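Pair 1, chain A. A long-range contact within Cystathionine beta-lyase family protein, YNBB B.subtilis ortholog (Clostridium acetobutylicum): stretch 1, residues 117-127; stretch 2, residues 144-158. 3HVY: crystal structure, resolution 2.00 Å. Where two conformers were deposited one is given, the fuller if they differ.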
# COMPACT_ATOMS: atom_id res chain seq x y z
N ASP A 117 -1.23 -19.12 38.49
CA ASP A 117 -2.38 -19.66 37.80
C ASP A 117 -1.95 -20.94 37.08
O ASP A 117 -0.78 -21.11 36.76
CB ASP A 117 -2.92 -18.73 36.72
CG ASP A 117 -3.68 -17.54 37.25
OD1 ASP A 117 -3.96 -17.46 38.44
OD2 ASP A 117 -4.06 -16.69 36.40
N THR A 118 -2.90 -21.84 36.86
CA THR A 118 -2.67 -23.02 36.03
C THR A 118 -3.49 -23.00 34.76
O THR A 118 -4.68 -22.67 34.78
CB THR A 118 -2.96 -24.30 36.77
OG1 THR A 118 -2.18 -24.36 37.97
CG2 THR A 118 -2.64 -25.51 35.88
N MSE A 119 -2.83 -23.32 33.64
CA MSE A 119 -3.44 -23.51 32.33
C MSE A 119 -3.54 -25.02 32.09
O MSE A 119 -2.60 -25.77 32.38
CB MSE A 119 -2.56 -22.92 31.23
CG MSE A 119 -3.01 -23.22 29.84
SE MSE A 119 -1.70 -22.63 28.49
CE MSE A 119 -2.52 -23.54 26.93
N MSE A 120 -4.67 -25.48 31.54
CA MSE A 120 -4.83 -26.90 31.33
C MSE A 120 -5.31 -27.20 29.94
O MSE A 120 -6.38 -26.70 29.52
CB MSE A 120 -5.77 -27.53 32.38
CG MSE A 120 -5.95 -29.08 32.21
SE MSE A 120 -6.91 -29.96 33.63
CE MSE A 120 -8.61 -29.04 33.37
N SER A 121 -4.50 -27.96 29.21
CA SER A 121 -4.84 -28.40 27.87
C SER A 121 -5.59 -29.73 28.01
O SER A 121 -5.13 -30.64 28.71
CB SER A 121 -3.60 -28.60 26.99
OG SER A 121 -3.02 -27.37 26.63
N ILE A 122 -6.72 -29.85 27.35
CA ILE A 122 -7.52 -31.05 27.50
C ILE A 122 -7.63 -32.00 26.28
O ILE A 122 -8.23 -33.07 26.40
CB ILE A 122 -8.88 -30.77 28.13
CG1 ILE A 122 -9.75 -29.95 27.18
CG2 ILE A 122 -8.71 -30.12 29.55
CD1 ILE A 122 -11.26 -29.88 27.63
N CYS A 123 -6.99 -31.64 25.17
CA CYS A 123 -6.98 -32.45 23.98
C CYS A 123 -5.60 -33.06 23.73
O CYS A 123 -5.17 -33.17 22.59
CB CYS A 123 -7.32 -31.57 22.78
SG CYS A 123 -8.87 -30.73 22.93
N GLY A 124 -4.89 -33.46 24.78
CA GLY A 124 -3.53 -33.98 24.61
C GLY A 124 -2.51 -32.89 24.27
O GLY A 124 -2.72 -31.72 24.55
N MSE A 125 -1.38 -33.30 23.71
CA MSE A 125 -0.26 -32.41 23.35
C MSE A 125 -0.69 -31.31 22.37
O MSE A 125 -1.34 -31.57 21.36
CB MSE A 125 0.88 -33.23 22.74
CG MSE A 125 2.29 -32.53 22.69
SE MSE A 125 2.93 -32.04 24.45
CE MSE A 125 2.61 -33.70 25.43
N PRO A 126 -0.37 -30.06 22.70
CA PRO A 126 -0.71 -29.00 21.79
C PRO A 126 0.19 -29.00 20.56
O PRO A 126 1.24 -29.64 20.57
CB PRO A 126 -0.45 -27.73 22.60
CG PRO A 126 -0.23 -28.14 23.95
CD PRO A 126 0.22 -29.55 23.94
N TYR A 127 -0.30 -28.32 19.52
CA TYR A 127 0.49 -27.96 18.33
C TYR A 127 1.90 -27.51 18.71
O TYR A 127 2.06 -26.73 19.63
CB TYR A 127 -0.20 -26.82 17.54
CG TYR A 127 -0.82 -27.26 16.23
N SER A 144 8.42 -17.71 28.40
CA SER A 144 7.24 -18.55 28.39
C SER A 144 6.38 -18.30 29.61
O SER A 144 6.84 -17.74 30.62
CB SER A 144 7.68 -20.01 28.41
OG SER A 144 8.25 -20.28 29.67
N LEU A 145 5.14 -18.79 29.52
CA LEU A 145 4.22 -18.81 30.64
C LEU A 145 4.87 -19.37 31.90
O LEU A 145 4.76 -18.81 32.98
CB LEU A 145 2.97 -19.62 30.28
CG LEU A 145 2.01 -18.93 29.28
CD1 LEU A 145 1.03 -19.99 28.68
CD2 LEU A 145 1.33 -17.76 29.95
N ARG A 146 5.53 -20.50 31.76
CA ARG A 146 6.24 -21.12 32.89
C ARG A 146 7.26 -20.18 33.52
O ARG A 146 7.41 -20.15 34.76
CB ARG A 146 6.93 -22.38 32.40
CG ARG A 146 7.80 -23.14 33.45
CD ARG A 146 8.62 -24.27 32.81
NE ARG A 146 9.67 -23.71 31.92
CZ ARG A 146 10.81 -23.13 32.33
NH1 ARG A 146 11.08 -23.01 33.63
NH2 ARG A 146 11.68 -22.65 31.44
N GLU A 147 8.00 -19.46 32.69
CA GLU A 147 8.99 -18.49 33.18
C GLU A 147 8.29 -17.35 33.90
O GLU A 147 8.93 -16.64 34.68
CB GLU A 147 9.86 -17.93 32.04
CG GLU A 147 10.77 -18.91 31.37
CD GLU A 147 11.44 -18.36 30.12
OE1 GLU A 147 11.97 -17.23 30.13
OE2 GLU A 147 11.45 -19.07 29.10
N TYR A 148 7.01 -17.13 33.61
CA TYR A 148 6.24 -16.15 34.36
C TYR A 148 5.39 -16.76 35.48
O TYR A 148 4.46 -16.13 35.96
CB TYR A 148 5.35 -15.31 33.46
CG TYR A 148 6.16 -14.28 32.73
CD1 TYR A 148 6.49 -13.06 33.34
CD2 TYR A 148 6.62 -14.52 31.45
CE1 TYR A 148 7.26 -12.12 32.70
CE2 TYR A 148 7.40 -13.57 30.79
CZ TYR A 148 7.71 -12.38 31.42
OH TYR A 148 8.49 -11.46 30.80
N GLY A 149 5.72 -17.98 35.88
CA GLY A 149 5.08 -18.58 37.04
C GLY A 149 3.76 -19.27 36.77
O GLY A 149 3.06 -19.66 37.71
N VAL A 150 3.43 -19.43 35.50
CA VAL A 150 2.16 -20.07 35.14
C VAL A 150 2.40 -21.58 35.06
O VAL A 150 3.28 -22.04 34.34
CB VAL A 150 1.58 -19.49 33.88
CG1 VAL A 150 0.25 -20.19 33.51
CG2 VAL A 150 1.41 -17.99 34.06
N LYS A 151 1.63 -22.33 35.84
CA LYS A 151 1.71 -23.78 35.86
C LYS A 151 0.91 -24.35 34.69
O LYS A 151 -0.00 -23.69 34.16
CB LYS A 151 1.19 -24.30 37.20
CG LYS A 151 2.01 -23.82 38.39
CD LYS A 151 1.35 -24.17 39.74
CE LYS A 151 2.30 -24.02 40.94
NZ LYS A 151 2.66 -22.63 41.33
N TYR A 152 1.27 -25.57 34.28
CA TYR A 152 0.68 -26.22 33.12
C TYR A 152 0.28 -27.65 33.40
O TYR A 152 1.02 -28.38 34.01
CB TYR A 152 1.65 -26.23 31.96
CG TYR A 152 1.09 -26.83 30.70
CD1 TYR A 152 0.06 -26.22 30.04
CD2 TYR A 152 1.64 -27.98 30.11
CE1 TYR A 152 -0.46 -26.76 28.91
CE2 TYR A 152 1.13 -28.50 28.93
CZ TYR A 152 0.07 -27.88 28.33
OH TYR A 152 -0.49 -28.33 27.12
N LYS A 153 -0.94 -28.02 33.02
CA LYS A 153 -1.34 -29.42 33.08
C LYS A 153 -1.85 -29.78 31.71
O LYS A 153 -2.45 -28.94 31.03
CB LYS A 153 -2.45 -29.70 34.10
CG LYS A 153 -2.01 -29.57 35.51
CD LYS A 153 -3.15 -29.71 36.55
CE LYS A 153 -2.54 -29.98 37.95
NZ LYS A 153 -3.51 -30.03 39.09
N MSE A 154 -1.69 -31.05 31.35
CA MSE A 154 -2.18 -31.53 30.10
C MSE A 154 -2.88 -32.88 30.27
O MSE A 154 -2.37 -33.78 30.95
CB MSE A 154 -1.02 -31.59 29.13
CG MSE A 154 -1.48 -31.92 27.76
SE MSE A 154 -0.76 -33.62 27.34
CE MSE A 154 0.74 -32.55 26.78
N VAL A 155 -4.08 -33.00 29.72
CA VAL A 155 -4.89 -34.21 29.89
C VAL A 155 -4.81 -34.95 28.56
O VAL A 155 -5.26 -34.46 27.52
CB VAL A 155 -6.37 -33.94 30.30
CG1 VAL A 155 -7.16 -35.26 30.57
CG2 VAL A 155 -6.48 -33.00 31.56
N ASP A 156 -4.20 -36.13 28.59
CA ASP A 156 -4.12 -36.97 27.41
C ASP A 156 -5.49 -37.45 27.01
O ASP A 156 -6.41 -37.64 27.83
CB ASP A 156 -3.23 -38.19 27.68
CG ASP A 156 -1.79 -37.88 27.51
OD1 ASP A 156 -1.43 -37.35 26.42
OD2 ASP A 156 -1.04 -38.13 28.47
N LEU A 157 -5.63 -37.69 25.72
CA LEU A 157 -6.84 -38.33 25.24
C LEU A 157 -6.93 -39.73 25.85
O LEU A 157 -5.92 -40.31 26.23
CB LEU A 157 -6.84 -38.40 23.73
CG LEU A 157 -6.89 -37.07 22.98
CD1 LEU A 157 -6.64 -37.31 21.47
CD2 LEU A 157 -8.19 -36.29 23.19
N LYS A 158 -8.14 -40.22 26.02
CA LYS A 158 -8.36 -41.56 26.52
C LYS A 158 -9.25 -42.22 25.47
O LYS A 158 -10.31 -41.68 25.13
CB LYS A 158 -9.06 -41.52 27.88
CG LYS A 158 -9.18 -42.87 28.58
CD LYS A 158 -10.33 -42.86 29.54
CE LYS A 158 -10.45 -44.17 30.29
NZ LYS A 158 -11.76 -44.25 31.01
O HOH W 1 -8.49 -35.50 27.17

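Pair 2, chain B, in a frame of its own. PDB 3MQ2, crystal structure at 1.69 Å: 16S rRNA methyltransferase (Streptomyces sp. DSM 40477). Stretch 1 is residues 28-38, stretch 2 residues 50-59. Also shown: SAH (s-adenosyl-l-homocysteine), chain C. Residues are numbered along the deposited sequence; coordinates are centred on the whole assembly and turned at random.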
# COMPACT_ATOMS: atom_id res chain seq x y z
N ASP B 28 -16.71 -6.73 6.80
CA ASP B 28 -16.69 -7.89 5.92
C ASP B 28 -15.27 -8.34 5.62
O ASP B 28 -15.01 -9.53 5.46
CB ASP B 28 -17.42 -7.58 4.61
CG ASP B 28 -18.92 -7.46 4.80
OD1 ASP B 28 -19.42 -7.91 5.85
OD2 ASP B 28 -19.59 -6.93 3.88
N ASP B 29 -14.35 -7.39 5.54
CA ASP B 29 -12.98 -7.70 5.15
C ASP B 29 -12.06 -6.54 5.50
O ASP B 29 -12.52 -5.48 5.89
CB ASP B 29 -12.93 -7.98 3.65
CG ASP B 29 -11.76 -8.87 3.26
OD1 ASP B 29 -10.99 -9.31 4.15
OD2 ASP B 29 -11.62 -9.14 2.05
N VAL B 30 -10.76 -6.77 5.36
CA VAL B 30 -9.78 -5.73 5.68
C VAL B 30 -8.92 -5.43 4.46
O VAL B 30 -8.47 -6.35 3.76
CB VAL B 30 -8.87 -6.17 6.85
CG1 VAL B 30 -7.76 -5.15 7.08
CG2 VAL B 30 -9.68 -6.35 8.13
N VAL B 31 -8.70 -4.14 4.20
CA VAL B 31 -7.80 -3.68 3.15
C VAL B 31 -6.64 -3.00 3.85
O VAL B 31 -6.87 -2.27 4.79
CB VAL B 31 -8.49 -2.63 2.26
CG1 VAL B 31 -7.53 -2.05 1.23
CG2 VAL B 31 -9.71 -3.23 1.56
N LEU B 32 -5.41 -3.25 3.41
CA LEU B 32 -4.23 -2.65 4.03
C LEU B 32 -3.43 -1.85 3.00
O LEU B 32 -3.09 -2.38 1.94
CB LEU B 32 -3.33 -3.73 4.62
CG LEU B 32 -1.99 -3.27 5.20
CD1 LEU B 32 -2.22 -2.37 6.41
CD2 LEU B 32 -1.13 -4.46 5.60
N ASP B 33 -3.14 -0.59 3.31
CA ASP B 33 -2.28 0.23 2.45
C ASP B 33 -0.93 0.39 3.15
O ASP B 33 -0.87 0.93 4.25
CB ASP B 33 -2.91 1.60 2.20
CG ASP B 33 -2.19 2.39 1.10
OD1 ASP B 33 -1.60 1.75 0.21
OD2 ASP B 33 -2.23 3.64 1.12
N VAL B 34 0.14 -0.09 2.52
CA VAL B 34 1.48 -0.06 3.10
C VAL B 34 2.29 1.09 2.52
O VAL B 34 2.46 1.18 1.30
CB VAL B 34 2.21 -1.40 2.85
CG1 VAL B 34 3.64 -1.34 3.40
CG2 VAL B 34 1.42 -2.56 3.46
N GLY B 35 2.79 1.98 3.38
CA GLY B 35 3.50 3.16 2.91
C GLY B 35 2.54 4.22 2.39
O GLY B 35 2.70 4.73 1.29
N THR B 36 1.56 4.57 3.21
CA THR B 36 0.41 5.36 2.77
C THR B 36 0.70 6.86 2.64
O THR B 36 -0.09 7.61 2.03
CB THR B 36 -0.78 5.12 3.70
OG1 THR B 36 -2.01 5.49 3.06
CG2 THR B 36 -0.61 5.91 5.00
N GLY B 37 1.81 7.32 3.20
CA GLY B 37 2.18 8.72 3.05
C GLY B 37 1.16 9.62 3.72
O GLY B 37 0.85 9.41 4.89
N ASP B 38 0.64 10.61 3.00
CA ASP B 38 -0.39 11.47 3.59
C ASP B 38 -1.76 10.82 3.80
O ASP B 38 -2.63 11.40 4.44
CB ASP B 38 -0.53 12.81 2.85
CG ASP B 38 -1.13 12.67 1.47
OD1 ASP B 38 -1.73 11.62 1.14
OD2 ASP B 38 -1.02 13.65 0.70
N PRO B 50 -17.79 1.22 2.68
CA PRO B 50 -18.27 1.31 4.07
C PRO B 50 -18.29 -0.03 4.82
O PRO B 50 -18.28 -0.04 6.05
CB PRO B 50 -19.70 1.84 3.91
CG PRO B 50 -19.69 2.56 2.61
CD PRO B 50 -18.77 1.77 1.73
N SER B 51 -18.33 -1.15 4.09
CA SER B 51 -18.42 -2.46 4.73
C SER B 51 -17.07 -3.13 4.97
O SER B 51 -17.01 -4.23 5.52
CB SER B 51 -19.32 -3.39 3.90
OG SER B 51 -18.67 -3.75 2.70
N ARG B 52 -15.99 -2.47 4.58
CA ARG B 52 -14.65 -3.01 4.81
C ARG B 52 -13.87 -2.11 5.74
O ARG B 52 -14.08 -0.89 5.76
CB ARG B 52 -13.91 -3.20 3.49
CG ARG B 52 -14.74 -3.98 2.48
CD ARG B 52 -14.32 -3.68 1.06
NE ARG B 52 -13.12 -4.42 0.71
CZ ARG B 52 -12.51 -4.35 -0.47
NH1 ARG B 52 -12.99 -3.56 -1.42
NH2 ARG B 52 -11.43 -5.07 -0.68
N LEU B 53 -12.99 -2.71 6.53
CA LEU B 53 -12.11 -1.95 7.41
C LEU B 53 -10.83 -1.66 6.66
O LEU B 53 -10.20 -2.57 6.12
CB LEU B 53 -11.80 -2.75 8.67
CG LEU B 53 -10.80 -2.14 9.65
CD1 LEU B 53 -11.26 -0.78 10.10
CD2 LEU B 53 -10.58 -3.08 10.85
N VAL B 54 -10.44 -0.39 6.61
CA VAL B 54 -9.24 -0.00 5.86
C VAL B 54 -8.17 0.39 6.85
O VAL B 54 -8.39 1.26 7.69
CB VAL B 54 -9.51 1.19 4.91
CG1 VAL B 54 -8.23 1.57 4.13
CG2 VAL B 54 -10.65 0.83 3.94
N VAL B 55 -7.02 -0.28 6.76
CA VAL B 55 -5.88 -0.00 7.63
C VAL B 55 -4.78 0.58 6.75
O VAL B 55 -4.53 0.07 5.66
CB VAL B 55 -5.38 -1.29 8.33
CG1 VAL B 55 -4.21 -0.99 9.26
CG2 VAL B 55 -6.52 -1.94 9.12
N ALA B 56 -4.13 1.63 7.21
CA ALA B 56 -3.06 2.23 6.41
C ALA B 56 -1.91 2.55 7.31
O ALA B 56 -2.10 3.01 8.43
CB ALA B 56 -3.55 3.49 5.70
N LEU B 57 -0.70 2.30 6.84
CA LEU B 57 0.45 2.56 7.70
C LEU B 57 1.56 3.27 6.97
O LEU B 57 1.65 3.23 5.73
CB LEU B 57 0.95 1.27 8.35
CG LEU B 57 1.23 0.09 7.43
CD1 LEU B 57 2.63 0.22 6.87
CD2 LEU B 57 1.09 -1.22 8.18
N ASP B 58 2.39 3.98 7.73
CA ASP B 58 3.59 4.58 7.17
C ASP B 58 4.63 4.64 8.25
O ASP B 58 4.30 4.73 9.44
CB ASP B 58 3.32 6.00 6.68
CG ASP B 58 4.34 6.47 5.66
OD1 ASP B 58 4.08 6.32 4.45
OD2 ASP B 58 5.42 6.96 6.07
N ALA B 59 5.89 4.61 7.84
CA ALA B 59 7.01 4.73 8.78
C ALA B 59 7.07 6.12 9.40
O ALA B 59 7.61 6.30 10.50
CB ALA B 59 8.32 4.43 8.07
N SAH C . 1.38 5.53 -1.20
CA SAH C . 1.41 6.95 -0.86
CB SAH C . 2.83 7.39 -0.49
CG SAH C . 3.92 6.87 -1.42
SD SAH C . 5.49 7.73 -1.14
C SAH C . 0.90 7.75 -2.04
O SAH C . 0.74 8.97 -1.96
OXT SAH C . 0.66 7.18 -3.11
C5' SAH C . 6.12 6.19 -0.42
C4' SAH C . 5.82 6.09 1.07
O4' SAH C . 6.31 4.87 1.55
C3' SAH C . 6.50 7.19 1.89
O3' SAH C . 5.54 7.81 2.71
C2' SAH C . 7.49 6.48 2.79
O2' SAH C . 7.49 7.05 4.09
C1' SAH C . 6.93 5.07 2.81
N9 SAH C . 7.94 4.03 3.02
C8 SAH C . 9.13 3.82 2.36
N7 SAH C . 9.72 2.71 2.90
C5 SAH C . 8.90 2.23 3.87
C6 SAH C . 9.00 1.14 4.73
N6 SAH C . 10.05 0.33 4.69
N1 SAH C . 7.98 0.91 5.63
C2 SAH C . 6.88 1.74 5.68
N3 SAH C . 6.79 2.83 4.84
C4 SAH C . 7.79 3.05 3.95
O HOH W 2 -10.43 -6.85 1.37

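Both pairs are built on two neighbouring parallel strands, 118-121 beside 151-154 in pair 1, and in pair 2 a strand ending at Val34(B) beside one ending at Asp58(B). The strand axes approach to 4.6 Å in each and diverge by 20° and 16°, and 14 central residues superpose with an RMSD of 0.6 Å. The hydrogen bonds follow the parallel pattern, in which one residue reaches the two neighbours of its partner. In pair 1, Met119(A) N donates to Lys151(A) O and Lys153(A) N to Met119(A) O, both at 2.9 Å; at the matching positions of pair 2, Val31(B) N donates to Leu53(B) O at 2.9 Å and Val55(B) N to Val31(B) O at 2.8 Å.

Because the backbone is so alike, the differences lie in the side chains. Met119(A), a selenomethionine, matches Val31(B). Its long, extended chain carries SE to 3.8 Å from Leu145(A) CD1, a residue well before the strand. The shorter valine stays local: Val31(B) CG2 lies over one face of the Arg52(B) guanidinium, 3.4 Å from NH2, so an apolar methyl covers the flat surface of a charged group.

Ser121(A) and Asp33(B) also coincide. Opposite Ser121(A) is Met154(A), yet its hydroxyl bonds diagonally to Tyr152(A), with OG to OH 2.8 Å; the tyrosine is long enough to bring its OH there. In pair 2 the corresponding Val54(B) and Ala56(B) are small and apolar, and Asp33(B) turns to its own stretch, accepting a bond from Thr36(B) OG1 to OD2 at 2.7 Å.

On the other face, Met120(A) matches Leu32(B). Met120(A) SE packs 3.7 Å from Val155(A) CG2, while Leu32(B) CD1 touches both Val55(B) CG1 at 3.7 Å and Leu57(B) CD2 at 3.9 Å. Branched aliphatic chains fill this buried layer in pair 2; in pair 1 the positions of Leu53(B) and Val55(B) are taken by Lys151(A) and Lys153(A), whose aliphatic stems line the strand while their ends lead away.

Beyond the strands the loops drift apart. Gly124(A), whose positive phi favours glycine, donates from N to Val155(A) O at 2.9 Å. Its counterpart Thr36(B) likewise donates from N to Leu57(B) O at 2.9 Å. In pair 2, Gly35(B) and Gly37(B) also have positive phi, and a CB on either would clash with SAH. Asp58(B) completes the site: OD1 accepts from Gly37(B) N at 2.8 Å and from SAH O3' at 2.7 Å, and OD2 accepts from SAH O2' at 2.9 Å. Its counterpart Asp156(A) is exposed.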